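PDB 4LSW: D-2-hydroxyacid dehydrogensase protein from Ketogulonicigenium vulgare, which probably catalyses the NAD(P)-dependent interconversion of D-2-hydroxyacids and 2-oxoacids. Local coordinates for residues I6-Y12 / I46-R52; G53-R59 / D79-A85; L70-V76 / I91-P97. All blocks are in the same frame, centred on the assembly; numbering follows the deposited sequence.

Contact 1 of 3, residues I6-Y12 / I46-R52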
loop_
_atom_site.group_PDB
_atom_site.type_symbol
_atom_site.label_atom_id
_atom_site.label_comp_id
_atom_site.label_asym_id
_atom_site.label_seq_id
_atom_site.Cartn_x
_atom_site.Cartn_y
_atom_site.Cartn_z
ATOM N N ILE A 6 -23.752 0.445 -14.503
ATOM C CA ILE A 6 -22.613 0.977 -13.773
ATOM C C ILE A 6 -21.530 1.474 -14.730
ATOM O O ILE A 6 -21.452 1.047 -15.886
ATOM C CB ILE A 6 -22.039 -0.058 -12.786
ATOM C CG1 ILE A 6 -21.296 -1.172 -13.514
ATOM C CG2 ILE A 6 -23.142 -0.655 -11.919
ATOM C CD1 ILE A 6 -20.669 -2.154 -12.552
ATOM N N LEU A 7 -20.720 2.408 -14.252
ATOM C CA LEU A 7 -19.640 2.967 -15.048
ATOM C C LEU A 7 -18.312 2.522 -14.446
ATOM O O LEU A 7 -18.037 2.782 -13.270
ATOM C CB LEU A 7 -19.745 4.496 -15.069
ATOM C CG LEU A 7 -18.818 5.299 -15.997
ATOM C CD1 LEU A 7 -19.137 5.055 -17.461
ATOM C CD2 LEU A 7 -18.947 6.780 -15.681
ATOM N N GLN A 8 -17.505 1.828 -15.242
ATOM C CA GLN A 8 -16.225 1.299 -14.767
ATOM C C GLN A 8 -15.086 2.149 -15.329
ATOM O O GLN A 8 -14.987 2.343 -16.540
ATOM C CB GLN A 8 -16.070 -0.159 -15.196
ATOM C CG GLN A 8 -14.800 -0.828 -14.677
ATOM C CD GLN A 8 -14.725 -2.286 -15.057
ATOM O OE1 GLN A 8 -15.747 -2.968 -15.148
ATOM N NE2 GLN A 8 -13.513 -2.775 -15.299
ATOM N N LEU A 9 -14.231 2.669 -14.451
ATOM C CA LEU A 9 -13.251 3.669 -14.879
ATOM C C LEU A 9 -11.898 3.103 -15.320
ATOM O O LEU A 9 -11.177 3.759 -16.067
ATOM C CB LEU A 9 -13.054 4.725 -13.794
ATOM C CG LEU A 9 -14.297 5.447 -13.285
ATOM C CD1 LEU A 9 -13.876 6.613 -12.406
ATOM C CD2 LEU A 9 -15.177 5.922 -14.436
ATOM N N GLY A 10 -11.567 1.901 -14.858
ATOM C CA GLY A 10 -10.334 1.241 -15.251
ATOM C C GLY A 10 -10.498 -0.265 -15.257
ATOM O O GLY A 10 -11.433 -0.791 -14.666
ATOM N N PRO A 11 -9.590 -0.975 -15.937
ATOM C CA PRO A 11 -9.691 -2.439 -16.027
ATOM C C PRO A 11 -9.538 -3.167 -14.690
ATOM O O PRO A 11 -8.869 -2.670 -13.778
ATOM C CB PRO A 11 -8.523 -2.817 -16.959
ATOM C CG PRO A 11 -7.571 -1.654 -16.872
ATOM C CD PRO A 11 -8.441 -0.447 -16.694
ATOM N N TYR A 12 -10.164 -4.338 -14.585
ATOM C CA TYR A 12 -9.977 -5.251 -13.463
ATOM C C TYR A 12 -9.555 -6.603 -14.021
ATOM O O TYR A 12 -9.760 -6.873 -15.201
ATOM C CB TYR A 12 -11.280 -5.466 -12.703
ATOM C CG TYR A 12 -11.847 -4.273 -11.981
ATOM C CD1 TYR A 12 -11.076 -3.506 -11.114
ATOM C CD2 TYR A 12 -13.174 -3.924 -12.162
ATOM C CE1 TYR A 12 -11.623 -2.411 -10.460
ATOM C CE2 TYR A 12 -13.723 -2.854 -11.516
ATOM C CZ TYR A 12 -12.954 -2.098 -10.669
ATOM O OH TYR A 12 -13.546 -1.031 -10.034
ATOM N N ILE A 46 -26.319 5.899 -15.071
ATOM C CA ILE A 46 -25.336 5.364 -14.135
ATOM C C ILE A 46 -25.784 5.463 -12.678
ATOM O O ILE A 46 -26.000 6.552 -12.150
ATOM C CB ILE A 46 -23.965 6.055 -14.306
ATOM C CG1 ILE A 46 -23.458 5.897 -15.742
ATOM C CG2 ILE A 46 -22.955 5.485 -13.313
ATOM C CD1 ILE A 46 -23.517 4.467 -16.281
ATOM N N ARG A 47 -25.905 4.307 -12.031
ATOM C CA ARG A 47 -26.302 4.264 -10.633
ATOM C C ARG A 47 -25.101 3.991 -9.730
ATOM O O ARG A 47 -25.128 4.314 -8.553
ATOM C CB ARG A 47 -27.407 3.232 -10.420
ATOM C CG ARG A 47 -28.734 3.631 -11.061
ATOM C CD ARG A 47 -29.749 2.510 -10.978
ATOM N NE ARG A 47 -30.034 2.154 -9.592
ATOM C CZ ARG A 47 -30.592 1.010 -9.211
ATOM N NH1 ARG A 47 -30.929 0.103 -10.113
ATOM N NH2 ARG A 47 -30.804 0.775 -7.924
ATOM N N ALA A 48 -24.048 3.397 -10.285
ATOM C CA ALA A 48 -22.823 3.201 -9.512
ATOM C C ALA A 48 -21.584 3.322 -10.391
ATOM O O ALA A 48 -21.618 2.977 -11.571
ATOM C CB ALA A 48 -22.829 1.852 -8.795
ATOM N N ILE A 49 -20.502 3.815 -9.797
ATOM C CA ILE A 49 -19.200 3.837 -10.448
ATOM C C ILE A 49 -18.331 2.788 -9.773
ATOM O O ILE A 49 -18.358 2.639 -8.544
ATOM C CB ILE A 49 -18.544 5.219 -10.353
ATOM C CG1 ILE A 49 -19.285 6.214 -11.250
ATOM C CG2 ILE A 49 -17.075 5.143 -10.762
ATOM C CD1 ILE A 49 -18.857 7.646 -11.043
ATOM N N ALA A 50 -17.606 2.026 -10.585
ATOM C CA ALA A 50 -16.607 1.095 -10.086
ATOM C C ALA A 50 -15.261 1.665 -10.484
ATOM O O ALA A 50 -14.977 1.861 -11.666
ATOM C CB ALA A 50 -16.807 -0.290 -10.698
ATOM N N THR A 51 -14.426 1.947 -9.494
ATOM C CA THR A 51 -13.177 2.620 -9.775
ATOM C C THR A 51 -12.034 1.955 -9.021
ATOM O O THR A 51 -12.178 0.847 -8.475
ATOM C CB THR A 51 -13.272 4.139 -9.466
ATOM O OG1 THR A 51 -12.112 4.819 -9.974
ATOM C CG2 THR A 51 -13.432 4.398 -7.970
ATOM N N ARG A 52 -10.896 2.638 -9.017
ATOM C CA ARG A 52 -9.710 2.191 -8.309
ATOM C C ARG A 52 -9.168 3.364 -7.507
ATOM O O ARG A 52 -9.479 4.522 -7.813
ATOM C CB ARG A 52 -8.670 1.668 -9.307
ATOM C CG ARG A 52 -9.088 0.364 -9.971
ATOM C CD ARG A 52 -8.268 0.041 -11.218
ATOM N NE ARG A 52 -6.870 -0.251 -10.913
ATOM C CZ ARG A 52 -6.303 -1.453 -11.011
ATOM N NH1 ARG A 52 -7.004 -2.503 -11.423
ATOM N NH2 ARG A 52 -5.018 -1.603 -10.710
HETATM O O HOH W 1 -12.199 0.743 -12.236
#
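Parallel strands expose two faces, and the side chains of 6-12 and 46-52 sort themselves accordingly. Leu7 and Ile49 share one face, with Leu7 CB 4.2 Å from Ile49 CG1; Leu9, just past its strand, continues the row with its CG 3.8 Å from Ile49 CG2, and Leu61 of helix 59-63 covers all three. On the other face lie Ile6, Gln8, Ala48 and Ala50. Gln8, extended through chi1 and chi2, carries its amide along the chain to where NE2 donates to Gly10 O (2.9 Å) and to Gln17. Tyr12, with chi1 m, brings its ring edge to Ala50, CE2 4.1 Å from Ala50 CB, and its OH donates to Thr51 O (2.8 Å). Arg52 reaches the opposite way across the gap, NH1 making a weak bond to Pro11 O (3.0 Å). Three backbone bonds, Leu7 N to Ala48 O (2.9 Å), Ala50 N to Leu7 O (2.8 Å) and Leu9 N to Ala50 O (3.0 Å), join the strands before a water links Gly10 N to Ala50 O where they part. Such pairing is characteristic of the open, flavodoxin-like alpha/beta sheet that D-2-hydroxyacid dehydrogenases carry beside their NAD-binding domain.

Contact 2 of 3, residues G53-R59 / D79-A85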
loop_
_atom_site.group_PDB
_atom_site.type_symbol
_atom_site.label_atom_id
_atom_site.label_comp_id
_atom_site.label_asym_id
_atom_site.label_seq_id
_atom_site.Cartn_x
_atom_site.Cartn_y
_atom_site.Cartn_z
ATOM N N GLY A 53 -8.391 3.066 -6.468
ATOM C CA GLY A 53 -7.828 4.096 -5.614
ATOM C C GLY A 53 -7.159 5.195 -6.416
ATOM O O GLY A 53 -7.367 6.379 -6.157
ATOM N N GLU A 54 -6.379 4.790 -7.412
ATOM C CA GLU A 54 -5.673 5.717 -8.288
ATOM C C GLU A 54 -6.618 6.668 -9.030
ATOM O O GLU A 54 -6.496 7.893 -8.944
ATOM C CB GLU A 54 -4.870 4.925 -9.322
ATOM C CG GLU A 54 -4.036 3.792 -8.744
ATOM C CD GLU A 54 -3.652 2.767 -9.797
ATOM O OE1 GLU A 54 -4.062 1.594 -9.664
ATOM O OE2 GLU A 54 -2.941 3.132 -10.758
ATOM N N LEU A 55 -7.554 6.079 -9.763
ATOM C CA LEU A 55 -8.420 6.804 -10.691
ATOM C C LEU A 55 -9.458 7.682 -10.001
ATOM O O LEU A 55 -9.795 8.759 -10.495
ATOM C CB LEU A 55 -9.138 5.813 -11.607
ATOM C CG LEU A 55 -8.232 4.822 -12.326
ATOM C CD1 LEU A 55 -9.050 3.739 -13.001
ATOM C CD2 LEU A 55 -7.405 5.556 -13.344
ATOM N N GLY A 56 -9.987 7.199 -8.883
ATOM C CA GLY A 56 -10.950 7.969 -8.111
ATOM C C GLY A 56 -12.215 8.271 -8.887
ATOM O O GLY A 56 -12.713 7.424 -9.622
ATOM N N ALA A 57 -12.726 9.487 -8.721
ATOM C CA ALA A 57 -13.928 9.938 -9.410
ATOM C C ALA A 57 -14.030 11.440 -9.218
ATOM O O ALA A 57 -14.208 11.909 -8.098
ATOM C CB ALA A 57 -15.162 9.253 -8.847
ATOM N N SER A 58 -13.904 12.196 -10.304
ATOM C CA SER A 58 -13.881 13.652 -10.204
ATOM C C SER A 58 -15.269 14.249 -10.048
ATOM O O SER A 58 -16.280 13.594 -10.331
ATOM C CB SER A 58 -13.223 14.264 -11.442
ATOM O OG SER A 58 -14.036 14.048 -12.586
ATOM N N ARG A 59 -15.311 15.503 -9.605
ATOM C CA ARG A 59 -16.562 16.247 -9.538
ATOM C C ARG A 59 -17.273 16.284 -10.889
ATOM O O ARG A 59 -18.476 16.089 -10.961
ATOM C CB ARG A 59 -16.310 17.672 -9.031
ATOM C CG ARG A 59 -17.556 18.542 -9.051
ATOM C CD ARG A 59 -17.316 19.911 -8.423
ATOM N NE ARG A 59 -17.072 19.831 -6.985
ATOM C CZ ARG A 59 -18.030 19.837 -6.067
ATOM N NH1 ARG A 59 -19.302 19.903 -6.440
ATOM N NH2 ARG A 59 -17.721 19.767 -4.778
ATOM N N ASP A 79 -8.420 8.502 -2.043
ATOM C CA ASP A 79 -8.025 9.906 -2.096
ATOM C C ASP A 79 -8.586 10.658 -3.302
ATOM O O ASP A 79 -8.993 11.817 -3.198
ATOM C CB ASP A 79 -6.505 9.964 -2.164
ATOM C CG ASP A 79 -5.957 9.113 -3.291
ATOM O OD1 ASP A 79 -6.541 8.034 -3.552
ATOM O OD2 ASP A 79 -4.967 9.526 -3.933
ATOM N N ALA A 80 -8.599 9.991 -4.451
ATOM C CA ALA A 80 -8.940 10.646 -5.705
ATOM C C ALA A 80 -10.442 10.675 -5.983
ATOM O O ALA A 80 -10.880 11.199 -7.018
ATOM C CB ALA A 80 -8.194 9.997 -6.859
ATOM N N VAL A 81 -11.231 10.103 -5.079
ATOM C CA VAL A 81 -12.672 10.291 -5.150
ATOM C C VAL A 81 -12.966 11.653 -4.522
ATOM O O VAL A 81 -12.456 11.963 -3.439
ATOM C CB VAL A 81 -13.433 9.185 -4.400
ATOM C CG1 VAL A 81 -14.943 9.483 -4.378
ATOM C CG2 VAL A 81 -13.129 7.813 -5.016
ATOM N N ASP A 82 -13.764 12.474 -5.203
ATOM C CA ASP A 82 -14.103 13.798 -4.685
ATOM C C ASP A 82 -15.176 13.654 -3.614
ATOM O O ASP A 82 -16.362 13.576 -3.917
ATOM C CB ASP A 82 -14.574 14.724 -5.815
ATOM C CG ASP A 82 -14.697 16.166 -5.374
ATOM O OD1 ASP A 82 -15.147 16.404 -4.235
ATOM O OD2 ASP A 82 -14.339 17.067 -6.167
ATOM N N LEU A 83 -14.747 13.613 -2.358
ATOM C CA LEU A 83 -15.662 13.346 -1.257
ATOM C C LEU A 83 -16.667 14.468 -1.031
ATOM O O LEU A 83 -17.812 14.206 -0.671
ATOM C CB LEU A 83 -14.894 13.063 0.036
ATOM C CG LEU A 83 -13.908 11.895 0.047
ATOM C CD1 LEU A 83 -13.457 11.611 1.476
ATOM C CD2 LEU A 83 -14.516 10.656 -0.598
ATOM N N ALA A 84 -16.240 15.712 -1.236
ATOM C CA ALA A 84 -17.137 16.853 -1.080
ATOM C C ALA A 84 -18.298 16.769 -2.073
ATOM O O ALA A 84 -19.451 17.042 -1.729
ATOM C CB ALA A 84 -16.378 18.165 -1.240
ATOM N N ALA A 85 -17.985 16.389 -3.309
ATOM C CA ALA A 85 -19.006 16.214 -4.330
ATOM C C ALA A 85 -19.959 15.094 -3.924
ATOM O O ALA A 85 -21.165 15.195 -4.114
ATOM C CB ALA A 85 -18.358 15.911 -5.679
HETATM O O HOH W 2 -12.901 16.684 -8.452
#
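Two loops can be tied by a single bridge, as 53-59 and 79-85 are. Ala57 N donates to Ala80 O and Ala57 O accepts from Asp82 N, both at 3.0 Å, so Ala57 spends both its polar backbone atoms on the residues flanking Val81. Gly56 passes so close to Ala80 O (3.4 Å from its CA) that a CB would clash, and its positive phi also favours glycine; its carbonyl accepts from Thr51 OG1. Asp82 divides its carboxylate: OD1 takes Ala85 N at 3.0 Å, capping helix 83-89, while OD2 accepts from a water that in turn accepts from Arg59 N. The charge of Arg59 is only loosely answered here, NE lying 4.0 Å from Asp82 OD2 without an N-H aimed at it; Glu88 is its stronger partner, through a salt bridge to NH1. Ser58 OG accepts from Leu61 N. With Ser58 and Asp82 both at N-cap positions, the contact joins two strand-to-helix loops at the C-terminal edge of the parallel strands of an alpha/beta sheet.

Contact 3 of 3, residues L70-V76 / I91-P97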
loop_
_atom_site.group_PDB
_atom_site.type_symbol
_atom_site.label_atom_id
_atom_site.label_comp_id
_atom_site.label_asym_id
_atom_site.label_seq_id
_atom_site.Cartn_x
_atom_site.Cartn_y
_atom_site.Cartn_z
ATOM N N LEU A 70 -23.689 5.390 -5.738
ATOM C CA LEU A 70 -22.607 4.697 -5.057
ATOM C C LEU A 70 -21.348 4.702 -5.892
ATOM O O LEU A 70 -21.395 4.507 -7.104
ATOM C CB LEU A 70 -23.019 3.243 -4.787
ATOM C CG LEU A 70 -21.912 2.282 -4.337
ATOM C CD1 LEU A 70 -21.359 2.655 -2.974
ATOM C CD2 LEU A 70 -22.419 0.857 -4.316
ATOM N N ILE A 71 -20.218 4.939 -5.237
ATOM C CA ILE A 71 -18.925 4.748 -5.873
ATOM C C ILE A 71 -18.196 3.686 -5.072
ATOM O O ILE A 71 -17.955 3.864 -3.878
ATOM C CB ILE A 71 -18.090 6.044 -5.895
ATOM C CG1 ILE A 71 -18.833 7.137 -6.668
ATOM C CG2 ILE A 71 -16.732 5.781 -6.535
ATOM C CD1 ILE A 71 -18.232 8.533 -6.517
ATOM N N SER A 72 -17.880 2.575 -5.728
ATOM C CA SER A 72 -17.176 1.474 -5.096
ATOM C C SER A 72 -15.746 1.427 -5.611
ATOM O O SER A 72 -15.504 1.371 -6.823
ATOM C CB SER A 72 -17.911 0.148 -5.325
ATOM O OG SER A 72 -19.065 0.081 -4.510
ATOM N N VAL A 73 -14.805 1.485 -4.670
ATOM C CA VAL A 73 -13.388 1.544 -4.992
ATOM C C VAL A 73 -12.712 0.191 -4.780
ATOM O O VAL A 73 -12.902 -0.457 -3.741
ATOM C CB VAL A 73 -12.675 2.597 -4.113
ATOM C CG1 VAL A 73 -11.209 2.675 -4.468
ATOM C CG2 VAL A 73 -13.342 3.973 -4.269
ATOM N N TYR A 74 -11.937 -0.226 -5.778
ATOM C CA TYR A 74 -11.060 -1.391 -5.673
ATOM C C TYR A 74 -9.753 -0.914 -5.041
ATOM O O TYR A 74 -9.009 -0.149 -5.655
ATOM C CB TYR A 74 -10.816 -1.951 -7.076
ATOM C CG TYR A 74 -9.986 -3.215 -7.176
ATOM C CD1 TYR A 74 -8.595 -3.167 -7.130
ATOM C CD2 TYR A 74 -10.590 -4.446 -7.383
ATOM C CE1 TYR A 74 -7.833 -4.320 -7.252
ATOM C CE2 TYR A 74 -9.838 -5.597 -7.509
ATOM C CZ TYR A 74 -8.468 -5.530 -7.441
ATOM O OH TYR A 74 -7.736 -6.694 -7.577
ATOM N N GLY A 75 -9.497 -1.345 -3.809
ATOM C CA GLY A 75 -8.318 -0.904 -3.075
ATOM C C GLY A 75 -8.663 -0.215 -1.766
ATOM O O GLY A 75 -9.838 0.063 -1.487
ATOM N N VAL A 76 -7.642 0.062 -0.951
ATOM C CA VAL A 76 -7.836 0.706 0.350
ATOM C C VAL A 76 -8.040 2.219 0.251
ATOM O O VAL A 76 -8.987 2.775 0.821
ATOM C CB VAL A 76 -6.637 0.461 1.291
ATOM C CG1 VAL A 76 -6.870 1.133 2.626
ATOM C CG2 VAL A 76 -6.403 -1.026 1.489
ATOM N N ILE A 91 -24.136 10.748 -2.251
ATOM C CA ILE A 91 -23.465 9.593 -2.838
ATOM C C ILE A 91 -22.629 8.878 -1.775
ATOM O O ILE A 91 -21.862 9.514 -1.048
ATOM C CB ILE A 91 -22.585 10.001 -4.027
ATOM C CG1 ILE A 91 -23.457 10.586 -5.140
ATOM C CG2 ILE A 91 -21.773 8.818 -4.551
ATOM C CD1 ILE A 91 -22.680 11.419 -6.125
ATOM N N GLN A 92 -22.791 7.560 -1.695
ATOM C CA GLN A 92 -22.042 6.737 -0.756
ATOM C C GLN A 92 -20.791 6.163 -1.422
ATOM O O GLN A 92 -20.733 6.045 -2.642
ATOM C CB GLN A 92 -22.937 5.620 -0.220
ATOM C CG GLN A 92 -24.154 6.148 0.543
ATOM C CD GLN A 92 -25.152 5.058 0.880
ATOM O OE1 GLN A 92 -24.951 4.283 1.815
ATOM N NE2 GLN A 92 -26.235 4.988 0.111
ATOM N N VAL A 93 -19.784 5.826 -0.615
ATOM C CA VAL A 93 -18.517 5.312 -1.135
ATOM C C VAL A 93 -18.095 4.076 -0.336
ATOM O O VAL A 93 -18.271 4.050 0.877
ATOM C CB VAL A 93 -17.408 6.390 -1.080
ATOM C CG1 VAL A 93 -16.116 5.879 -1.710
ATOM C CG2 VAL A 93 -17.851 7.680 -1.776
ATOM N N THR A 94 -17.575 3.053 -1.018
ATOM C CA THR A 94 -17.011 1.877 -0.340
ATOM C C THR A 94 -15.577 1.647 -0.813
ATOM O O THR A 94 -15.201 2.085 -1.900
ATOM C CB THR A 94 -17.828 0.579 -0.603
ATOM O OG1 THR A 94 -17.776 0.246 -1.996
ATOM C CG2 THR A 94 -19.277 0.733 -0.159
ATOM N N ASN A 95 -14.780 0.959 0.002
ATOM C CA ASN A 95 -13.444 0.543 -0.423
ATOM C C ASN A 95 -13.247 -0.950 -0.157
ATOM O O ASN A 95 -14.224 -1.673 0.086
ATOM C CB ASN A 95 -12.349 1.381 0.259
ATOM C CG ASN A 95 -12.290 1.167 1.763
ATOM O OD1 ASN A 95 -13.247 0.711 2.382
ATOM N ND2 ASN A 95 -11.151 1.512 2.358
ATOM N N THR A 96 -12.000 -1.420 -0.213
ATOM C CA THR A 96 -11.716 -2.832 0.092
ATOM C C THR A 96 -10.598 -2.994 1.128
ATOM O O THR A 96 -9.464 -3.326 0.773
ATOM C CB THR A 96 -11.378 -3.638 -1.170
ATOM O OG1 THR A 96 -10.151 -3.173 -1.739
ATOM C CG2 THR A 96 -12.494 -3.508 -2.203
ATOM N N PRO A 97 -10.925 -2.769 2.406
ATOM C CA PRO A 97 -9.947 -2.816 3.499
ATOM C C PRO A 97 -9.736 -4.219 4.049
ATOM O O PRO A 97 -10.522 -5.124 3.751
ATOM C CB PRO A 97 -10.615 -1.968 4.574
ATOM C CG PRO A 97 -12.071 -2.238 4.391
ATOM C CD PRO A 97 -12.275 -2.439 2.901
HETATM O O HOH W 3 -15.502 -1.286 -2.669
#
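Strands 70-74 and 92-94 run parallel, 4.7 Å apart at closest approach and 14° from exact alignment, in a register pairing Leu70 with Gln92, Ile71 with Val93 and Ser72 with Thr94. Ile71 is bonded to the neighbouring strand through both its backbone polar atoms, its N to Gln92 O (2.9 Å) and its O to Thr94 N (3.0 Å), and Val73 N reaches Thr94 O at 2.9 Å. Past the strands the pairing resumes between Thr96 N and Gly75 O (2.9 Å), the phi of 121° at Gly75 being one that calls for glycine. Side chains then reinforce this end: Thr96 OG1 accepts from Gly75 N at 2.8 Å, and Asn95 ND2 donates to Val76 O at 2.9 Å. On one face, Ser72 OG and Thr94 OG1 share a hydrogen bond of 2.8 Å, beside a water that donates to Val73 O and also lies 2.8 Å from Thr94 OG1; helix 287-306 covers this side through Leu301 and Asn300. The other face is apolar, with Ile71 CG1 4.0 Å from Ile91 CG2 and Val73 CG2 4.2 Å from Val93 CG1. There Cys86 of the connecting helix touches Ile71, Ile91 and Val93, so the chain between the two strands packs back onto the very face they form. Strand 70-74, helix 83-89 and strand 92-94 thus make up a classic beta-alpha-beta crossover.

From the N terminus, contact 1 first closes the connection that carries helix 14-23, strand 25-28 and helix 35-42, setting strand 5-8 beside 48-52. Contacts 2 and 3 both open after it has closed, and they cross: 53-59, 70-76, 79-85 and 91-97 alternate along the chain. Contact 3 closes the crossover through helix 83-89, pairing strands 70-74 and 92-94, while contact 2 ties the start of that helix back to the loop leaving strand 48-52. Contacts 1 and 3 are stitched into one sheet where Ile49 and Thr51 meet Ser72 and Tyr74. Contact 2 joins contact 1 through Thr51 and Gly56, and lays Ala57 and Val81 on Ile71 of contact 3.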